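Local coordinates for protein citrate synthase (Sulfolobus solfataricus, PDB 1O7X) that is a largely helical enzyme of the citrate synthase family, assembled here as a dimer of two copies of the same chain, at residues F110-N115 with V194-L199; S200-S205 with A344-Y349. All coordinates share one frame; numbering follows the deposited sequence.

Contact 1 (F110-N115 with V194-L199)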
ATOM      1  N   PHE A 110      15.763   0.315  10.304  1.00 64.60           N
ATOM      2  CA  PHE A 110      15.503  -0.942   9.610  1.00 61.24           C
ATOM      3  C   PHE A 110      16.386  -1.120   8.383  1.00 59.27           C
ATOM      4  O   PHE A 110      16.606  -0.185   7.625  1.00 59.20           O
ATOM      5  CB  PHE A 110      14.008  -1.122   9.261  1.00 60.36           C
ATOM      6  CG  PHE A 110      13.857  -2.446   8.543  1.00 59.30           C
ATOM      7  CD1 PHE A 110      13.999  -3.632   9.243  1.00 58.85           C
ATOM      8  CD2 PHE A 110      13.670  -2.484   7.174  1.00 58.71           C
ATOM      9  CE1 PHE A 110      13.908  -4.843   8.585  1.00 58.31           C
ATOM     10  CE2 PHE A 110      13.584  -3.695   6.518  1.00 58.47           C
ATOM     11  CZ  PHE A 110      13.697  -4.875   7.223  1.00 58.19           C
ATOM     12  N   LYS A 111      16.856  -2.341   8.160  1.00 56.83           N
ATOM     13  CA  LYS A 111      17.722  -2.641   7.036  1.00 55.19           C
ATOM     14  C   LYS A 111      17.444  -4.004   6.428  1.00 52.35           C
ATOM     15  O   LYS A 111      17.753  -4.997   7.099  1.00 53.81           O
ATOM     16  CB  LYS A 111      19.164  -2.673   7.584  1.00 56.95           C
ATOM     17  CG  LYS A 111      20.181  -1.901   6.773  1.00 59.28           C
ATOM     18  CD  LYS A 111      20.474  -0.543   7.419  1.00 60.94           C
ATOM     19  CE  LYS A 111      21.781   0.058   6.921  1.00 61.20           C
ATOM     20  NZ  LYS A 111      22.882  -0.954   6.901  1.00 61.24           N
ATOM     21  N   TRP A 112      16.940  -4.132   5.211  1.00 48.25           N
ATOM     22  CA  TRP A 112      16.769  -5.460   4.633  1.00 44.87           C
ATOM     23  C   TRP A 112      18.064  -6.259   4.756  1.00 46.12           C
ATOM     24  O   TRP A 112      19.169  -5.726   4.830  1.00 46.48           O
ATOM     25  CB  TRP A 112      16.384  -5.414   3.150  1.00 39.94           C
ATOM     26  CG  TRP A 112      14.921  -5.130   3.023  1.00 36.69           C
ATOM     27  CD1 TRP A 112      14.307  -3.948   2.743  1.00 35.35           C
ATOM     28  CD2 TRP A 112      13.870  -6.082   3.249  1.00 35.01           C
ATOM     29  NE1 TRP A 112      12.945  -4.103   2.756  1.00 33.59           N
ATOM     30  CE2 TRP A 112      12.647  -5.399   3.052  1.00 33.55           C
ATOM     31  CE3 TRP A 112      13.862  -7.439   3.587  1.00 33.75           C
ATOM     32  CZ2 TRP A 112      11.419  -6.031   3.175  1.00 32.80           C
ATOM     33  CZ3 TRP A 112      12.633  -8.061   3.716  1.00 33.93           C
ATOM     34  CH2 TRP A 112      11.438  -7.356   3.497  1.00 33.63           C
ATOM     35  N   LYS A 113      17.926  -7.574   4.731  1.00 47.66           N
ATOM     36  CA  LYS A 113      19.032  -8.496   4.730  1.00 49.81           C
ATOM     37  C   LYS A 113      20.020  -8.282   5.866  1.00 51.49           C
ATOM     38  O   LYS A 113      21.231  -8.199   5.640  1.00 53.84           O
ATOM     39  CB  LYS A 113      19.784  -8.440   3.390  1.00 50.33           C
ATOM     40  CG  LYS A 113      18.984  -8.929   2.201  1.00 51.49           C
ATOM     41  CD  LYS A 113      19.859  -9.154   0.984  1.00 52.73           C
ATOM     42  CE  LYS A 113      20.046  -7.925   0.125  1.00 54.51           C
ATOM     43  NZ  LYS A 113      21.428  -7.820  -0.450  1.00 55.67           N
ATOM     44  N   GLU A 114      19.563  -8.143   7.087  1.00 51.95           N
ATOM     45  CA  GLU A 114      20.393  -8.036   8.264  1.00 52.39           C
ATOM     46  C   GLU A 114      19.782  -9.152   9.148  1.00 52.06           C
ATOM     47  O   GLU A 114      20.308 -10.253   9.222  1.00 52.89           O
ATOM     48  CB  GLU A 114      20.363  -6.753   9.033  1.00 54.50           C
ATOM     49  CG  GLU A 114      21.024  -5.510   8.498  1.00 57.00           C
ATOM     50  CD  GLU A 114      21.386  -4.540   9.617  1.00 58.58           C
ATOM     51  OE1 GLU A 114      20.798  -4.636  10.720  1.00 58.98           O
ATOM     52  OE2 GLU A 114      22.282  -3.689   9.393  1.00 59.57           O
ATOM     53  N   ASN A 115      18.540  -8.898   9.558  1.00 50.61           N
ATOM     54  CA  ASN A 115      17.833  -9.863  10.387  1.00 49.43           C
ATOM     55  C   ASN A 115      16.344  -9.965  10.105  1.00 48.00           C
ATOM     56  O   ASN A 115      15.503  -9.902  11.007  1.00 47.79           O
ATOM     57  CB  ASN A 115      18.134  -9.450  11.834  1.00 50.73           C
ATOM     58  CG  ASN A 115      18.526 -10.620  12.713  1.00 51.66           C
ATOM     59  OD1 ASN A 115      19.060 -10.416  13.805  1.00 51.80           O
ATOM     60  ND2 ASN A 115      18.264 -11.849  12.263  1.00 52.43           N
ATOM     61  N   VAL A 194       5.127  -5.503  -4.284  1.00 24.72           N
ATOM     62  CA  VAL A 194       5.431  -4.241  -4.952  1.00 23.37           C
ATOM     63  C   VAL A 194       6.111  -3.308  -3.961  1.00 22.86           C
ATOM     64  O   VAL A 194       7.157  -2.773  -4.327  1.00 23.62           O
ATOM     65  CB  VAL A 194       4.180  -3.589  -5.558  1.00 24.19           C
ATOM     66  CG1 VAL A 194       4.463  -2.194  -6.137  1.00 22.00           C
ATOM     67  CG2 VAL A 194       3.527  -4.501  -6.601  1.00 22.49           C
ATOM     68  N   ALA A 195       5.619  -3.141  -2.747  1.00 22.15           N
ATOM     69  CA  ALA A 195       6.288  -2.228  -1.811  1.00 23.52           C
ATOM     70  C   ALA A 195       7.697  -2.690  -1.484  1.00 23.87           C
ATOM     71  O   ALA A 195       8.681  -1.977  -1.647  1.00 25.80           O
ATOM     72  CB  ALA A 195       5.512  -2.020  -0.526  1.00 22.71           C
ATOM     73  N   ALA A 196       7.844  -3.930  -1.064  1.00 24.33           N
ATOM     74  CA  ALA A 196       9.132  -4.532  -0.741  1.00 23.37           C
ATOM     75  C   ALA A 196      10.048  -4.501  -1.950  1.00 23.16           C
ATOM     76  O   ALA A 196      11.259  -4.318  -1.769  1.00 23.84           O
ATOM     77  CB  ALA A 196       8.899  -5.939  -0.210  1.00 22.14           C
ATOM     78  N   SER A 197       9.593  -4.591  -3.198  1.00 22.70           N
ATOM     79  CA  SER A 197      10.524  -4.504  -4.315  1.00 22.88           C
ATOM     80  C   SER A 197      11.318  -3.209  -4.318  1.00 23.70           C
ATOM     81  O   SER A 197      12.384  -3.204  -4.928  1.00 25.55           O
ATOM     82  CB  SER A 197       9.800  -4.614  -5.654  1.00 22.37           C
ATOM     83  OG  SER A 197       9.276  -3.339  -6.007  1.00 21.82           O
ATOM     84  N   THR A 198      10.890  -2.096  -3.734  1.00 23.43           N
ATOM     85  CA  THR A 198      11.657  -0.860  -3.716  1.00 22.98           C
ATOM     86  C   THR A 198      12.541  -0.787  -2.481  1.00 23.21           C
ATOM     87  O   THR A 198      13.165   0.233  -2.214  1.00 24.49           O
ATOM     88  CB  THR A 198      10.764   0.397  -3.717  1.00 21.58           C
ATOM     89  OG1 THR A 198      10.164   0.512  -2.426  1.00 21.91           O
ATOM     90  CG2 THR A 198       9.672   0.283  -4.765  1.00 21.49           C
ATOM     91  N   LEU A 199      12.451  -1.784  -1.637  1.00 22.28           N
ATOM     92  CA  LEU A 199      13.116  -1.991  -0.386  1.00 21.89           C
ATOM     93  C   LEU A 199      12.529  -1.135   0.732  1.00 22.35           C
ATOM     94  O   LEU A 199      13.217  -0.745   1.675  1.00 22.81           O
ATOM     95  CB  LEU A 199      14.621  -1.889  -0.432  1.00 22.35           C
ATOM     96  CG  LEU A 199      15.412  -2.862  -1.310  1.00 23.83           C
ATOM     97  CD1 LEU A 199      16.903  -2.726  -0.987  1.00 23.93           C
ATOM     98  CD2 LEU A 199      14.996  -4.312  -1.122  1.00 23.95           C
TER
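Trp112 lays the pyrrole end of its indole against Leu199, with CD1 of Trp112 3.8 Å from CB of Leu199. Farther along the leucine, CD2 sits over one face of the indole, 3.9 Å from Trp112 CD1. The two side chains slant across one another. In Trp112 the ring carbon CG stands beside the backbone N and anti to the carbonyl carbon (chi1 -80°), a torsion that carries the indole from the loop towards the helix end. The other face of the indole takes Phe110, whose CE2 lies 3.7 Å above its plane, displaced towards the rim. The indole is thus covered by a leucine branch on one side and a phenyl edge on the other. Its benzo side reaches the helix less closely, with CZ2 of Trp112 4.2 Å from CB of Ala196.

Leu199 O lies in the indole plane at its edge, 3.5 Å from Trp112 NE1, but the hydrogen bond of NE1 goes to the next carbonyl, Ser200 O. Ile346 and Val350 of helix 330-352 also touch the indole, and Leu199 packs in addition on Leu217 of the second subunit.

The backbone of Leu199 turns to positive phi (76°) and its N bonds to Ala196 O at 2.8 Å, one of two bonds back into the last turn. This is a Schellman motif closing helix 187-197, packed against an aromatic from the loop between helices 92-106 and 116-138 in the largely helical body of a citrate synthase.

Contact 2 (S200-S205 with A344-Y349)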
ATOM      1  N   SER A 200      11.231  -0.878   0.637  1.00 21.59           N
ATOM      2  CA  SER A 200      10.547  -0.121   1.680  1.00 22.76           C
ATOM      3  C   SER A 200      10.568  -1.004   2.927  1.00 23.80           C
ATOM      4  O   SER A 200      10.919  -2.192   2.866  1.00 24.90           O
ATOM      5  CB  SER A 200       9.118   0.202   1.232  1.00 23.68           C
ATOM      6  OG  SER A 200       8.320   0.745   2.270  1.00 22.91           O
ATOM      7  N   ASP A 201      10.133  -0.506   4.083  1.00 23.37           N
ATOM      8  CA  ASP A 201      10.218  -1.364   5.262  1.00 23.15           C
ATOM      9  C   ASP A 201       9.110  -2.398   5.314  1.00 24.32           C
ATOM     10  O   ASP A 201       8.168  -2.418   4.514  1.00 23.44           O
ATOM     11  CB  ASP A 201      10.327  -0.382   6.430  1.00 21.77           C
ATOM     12  CG  ASP A 201       8.988   0.296   6.617  1.00 22.36           C
ATOM     13  OD1 ASP A 201       8.743   1.250   5.846  1.00 22.48           O
ATOM     14  OD2 ASP A 201       8.224  -0.235   7.455  1.00 22.61           O
ATOM     15  N   MET A 202       9.152  -3.304   6.296  1.00 26.33           N
ATOM     16  CA  MET A 202       8.205  -4.404   6.416  1.00 26.97           C
ATOM     17  C   MET A 202       6.869  -3.874   6.885  1.00 27.62           C
ATOM     18  O   MET A 202       5.830  -4.299   6.353  1.00 28.93           O
ATOM     19  CB  MET A 202       8.723  -5.541   7.286  1.00 26.97           C
ATOM     20  CG  MET A 202       9.905  -6.269   6.679  1.00 27.46           C
ATOM     21  SD  MET A 202      10.447  -7.758   7.555  1.00 28.37           S
ATOM     22  CE  MET A 202      10.441  -7.209   9.226  1.00 28.20           C
ATOM     23  N   TYR A 203       6.900  -2.905   7.803  1.00 27.97           N
ATOM     24  CA  TYR A 203       5.635  -2.317   8.274  1.00 26.71           C
ATOM     25  C   TYR A 203       4.952  -1.589   7.122  1.00 26.29           C
ATOM     26  O   TYR A 203       3.745  -1.714   6.916  1.00 26.51           O
ATOM     27  CB  TYR A 203       5.799  -1.364   9.420  1.00 27.20           C
ATOM     28  CG  TYR A 203       6.247  -1.949  10.733  1.00 29.20           C
ATOM     29  CD1 TYR A 203       7.517  -1.657  11.219  1.00 29.06           C
ATOM     30  CD2 TYR A 203       5.414  -2.754  11.501  1.00 30.61           C
ATOM     31  CE1 TYR A 203       7.956  -2.151  12.413  1.00 30.42           C
ATOM     32  CE2 TYR A 203       5.849  -3.255  12.720  1.00 32.38           C
ATOM     33  CZ  TYR A 203       7.113  -2.934  13.173  1.00 32.87           C
ATOM     34  OH  TYR A 203       7.570  -3.438  14.382  1.00 35.26           O
ATOM     35  N   SER A 204       5.754  -0.915   6.288  1.00 25.08           N
ATOM     36  CA  SER A 204       5.159  -0.286   5.110  1.00 24.41           C
ATOM     37  C   SER A 204       4.588  -1.298   4.130  1.00 25.23           C
ATOM     38  O   SER A 204       3.512  -1.088   3.551  1.00 25.62           O
ATOM     39  CB  SER A 204       6.191   0.644   4.500  1.00 23.51           C
ATOM     40  OG  SER A 204       6.242   1.842   5.255  1.00 22.35           O
ATOM     41  N   SER A 205       5.237  -2.456   3.923  1.00 24.79           N
ATOM     42  CA  SER A 205       4.698  -3.445   2.983  1.00 23.30           C
ATOM     43  C   SER A 205       3.380  -4.000   3.507  1.00 22.14           C
ATOM     44  O   SER A 205       2.400  -4.255   2.812  1.00 18.10           O
ATOM     45  CB  SER A 205       5.764  -4.503   2.714  1.00 23.75           C
ATOM     46  OG  SER A 205       7.025  -3.869   2.730  1.00 24.09           O
ATOM     47  N   ALA A 344       6.728 -13.858   5.098  1.00 28.65           N
ATOM     48  CA  ALA A 344       7.510 -14.879   4.419  1.00 29.22           C
ATOM     49  C   ALA A 344       7.654 -14.635   2.920  1.00 29.33           C
ATOM     50  O   ALA A 344       8.678 -14.959   2.306  1.00 29.72           O
ATOM     51  CB  ALA A 344       6.896 -16.251   4.616  1.00 30.27           C
ATOM     52  N   HIS A 345       6.628 -14.076   2.304  1.00 29.56           N
ATOM     53  CA  HIS A 345       6.637 -13.807   0.865  1.00 29.49           C
ATOM     54  C   HIS A 345       7.552 -12.658   0.479  1.00 29.04           C
ATOM     55  O   HIS A 345       8.355 -12.815  -0.455  1.00 29.59           O
ATOM     56  CB  HIS A 345       5.222 -13.555   0.363  1.00 29.02           C
ATOM     57  CG  HIS A 345       4.589 -14.801  -0.177  1.00 28.74           C
ATOM     58  ND1 HIS A 345       5.065 -15.422  -1.316  1.00 28.43           N
ATOM     59  CD2 HIS A 345       3.534 -15.522   0.260  1.00 28.25           C
ATOM     60  CE1 HIS A 345       4.299 -16.472  -1.566  1.00 28.35           C
ATOM     61  NE2 HIS A 345       3.369 -16.549  -0.634  1.00 27.98           N
ATOM     62  N   ILE A 346       7.476 -11.560   1.230  1.00 28.18           N
ATOM     63  CA  ILE A 346       8.376 -10.435   0.917  1.00 28.06           C
ATOM     64  C   ILE A 346       9.797 -10.831   1.294  1.00 28.96           C
ATOM     65  O   ILE A 346      10.716 -10.518   0.533  1.00 29.78           O
ATOM     66  CB  ILE A 346       7.969  -9.101   1.565  1.00 27.09           C
ATOM     67  CG1 ILE A 346       8.087  -9.162   3.078  1.00 26.38           C
ATOM     68  CG2 ILE A 346       6.551  -8.744   1.124  1.00 26.08           C
ATOM     69  CD1 ILE A 346       7.549  -7.974   3.818  1.00 27.81           C
ATOM     70  N   ILE A 347       9.972 -11.589   2.387  1.00 29.55           N
ATOM     71  CA  ILE A 347      11.318 -11.998   2.735  1.00 31.03           C
ATOM     72  C   ILE A 347      11.873 -12.925   1.652  1.00 31.82           C
ATOM     73  O   ILE A 347      12.999 -12.733   1.173  1.00 32.20           O
ATOM     74  CB  ILE A 347      11.460 -12.620   4.133  1.00 31.20           C
ATOM     75  CG1 ILE A 347      10.906 -11.677   5.186  1.00 30.62           C
ATOM     76  CG2 ILE A 347      12.951 -12.913   4.400  1.00 31.20           C
ATOM     77  CD1 ILE A 347      11.073 -12.005   6.642  1.00 29.70           C
ATOM     78  N   GLU A 348      11.072 -13.893   1.203  1.00 31.48           N
ATOM     79  CA  GLU A 348      11.544 -14.805   0.161  1.00 30.93           C
ATOM     80  C   GLU A 348      11.942 -14.007  -1.076  1.00 29.61           C
ATOM     81  O   GLU A 348      12.928 -14.307  -1.730  1.00 27.99           O
ATOM     82  CB  GLU A 348      10.484 -15.850  -0.175  1.00 32.08           C
ATOM     83  CG  GLU A 348      10.793 -16.680  -1.408  1.00 33.68           C
ATOM     84  CD  GLU A 348       9.845 -17.855  -1.547  1.00 35.64           C
ATOM     85  OE1 GLU A 348       8.641 -17.599  -1.742  1.00 36.40           O
ATOM     86  OE2 GLU A 348      10.288 -19.028  -1.465  1.00 36.58           O
ATOM     87  N   TYR A 349      11.100 -13.027  -1.407  1.00 28.80           N
ATOM     88  CA  TYR A 349      11.304 -12.130  -2.534  1.00 27.04           C
ATOM     89  C   TYR A 349      12.563 -11.290  -2.422  1.00 26.91           C
ATOM     90  O   TYR A 349      13.400 -11.356  -3.315  1.00 26.00           O
ATOM     91  CB  TYR A 349      10.058 -11.246  -2.701  1.00 24.87           C
ATOM     92  CG  TYR A 349      10.079 -10.486  -4.009  1.00 22.98           C
ATOM     93  CD1 TYR A 349       9.755 -11.127  -5.187  1.00 21.76           C
ATOM     94  CD2 TYR A 349      10.462  -9.143  -4.060  1.00 22.64           C
ATOM     95  CE1 TYR A 349       9.775 -10.461  -6.392  1.00 21.25           C
ATOM     96  CE2 TYR A 349      10.481  -8.473  -5.269  1.00 21.72           C
ATOM     97  CZ  TYR A 349      10.128  -9.126  -6.428  1.00 21.12           C
ATOM     98  OH  TYR A 349      10.165  -8.479  -7.635  1.00 20.03           O
TER
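Apolar packing carries the whole meeting of the two segments, and Ile346 is its centre. The CD1 methyl of Ile346 enters between two residues one helical turn apart, 4.1 Å from CG of Met202 and equally far from CB of Ser205. Its CG1 branch lies between the backbone N and the carbonyl carbon (chi1 66°), the crowded position, which sends CD1 out towards helix 202-213. Met202 runs obliquely across this isoleucine, and its extended second torsion (chi2 -173°) carries the sulphur out to Ile347, with SD of Met202 4.4 Å from CD1 of Ile347. Met202 also rests on Trp112 and on Ile123 of helix 116-138, while Ile346 is backed by Ala192 and Ala196 of helix 187-197.

The hydrogen bonds that shape the start of helix 202-213 lie within 200-205. Asp201 is the N-cap: its OD2 accepts from Ser204 N at 2.8 Å, and the N-H arrives from above the carboxylate plane, 46° out of it. The carbonyl Asp201 O is held twice by one residue, since Ser205 N and Ser205 OG reach it from opposite faces, the hydroxyl at 2.6 Å. Ser205 thereby turns its oxygen back into its own helix and leaves CB to meet the isoleucine.

Charge enters from the second subunit, where Lys214 NZ forms a salt bridge with Asp201 OD1, which probably favours the ionised carboxylate.

The chemistry is consequently divided: methyl, methylene and thioether groups join the helices in a buried seam, whereas the polar groups of Asp201 and Ser205 are satisfied along their own helix start or across the dimer interface.

In the fold
Contacts 1 and 2 have centres about 6 Å apart and follow in series along the chain: residues 194-199 end helix 187-197, and 200-205 begin the next helix, 202-213. This continuous turn thus meets a loop in contact 1 and helix 330-352 in contact 2. Besides the indole bond to Ser200, the contacts touch directly where CH2 of Trp112 packs on CG of Met202 and CB of Ala196 on CB of Ile346. The helix-to-helix turn therefore packs on sequence-distant parts of its own chain, and both contacts also touch the second subunit, which places the turn at the dimer interface.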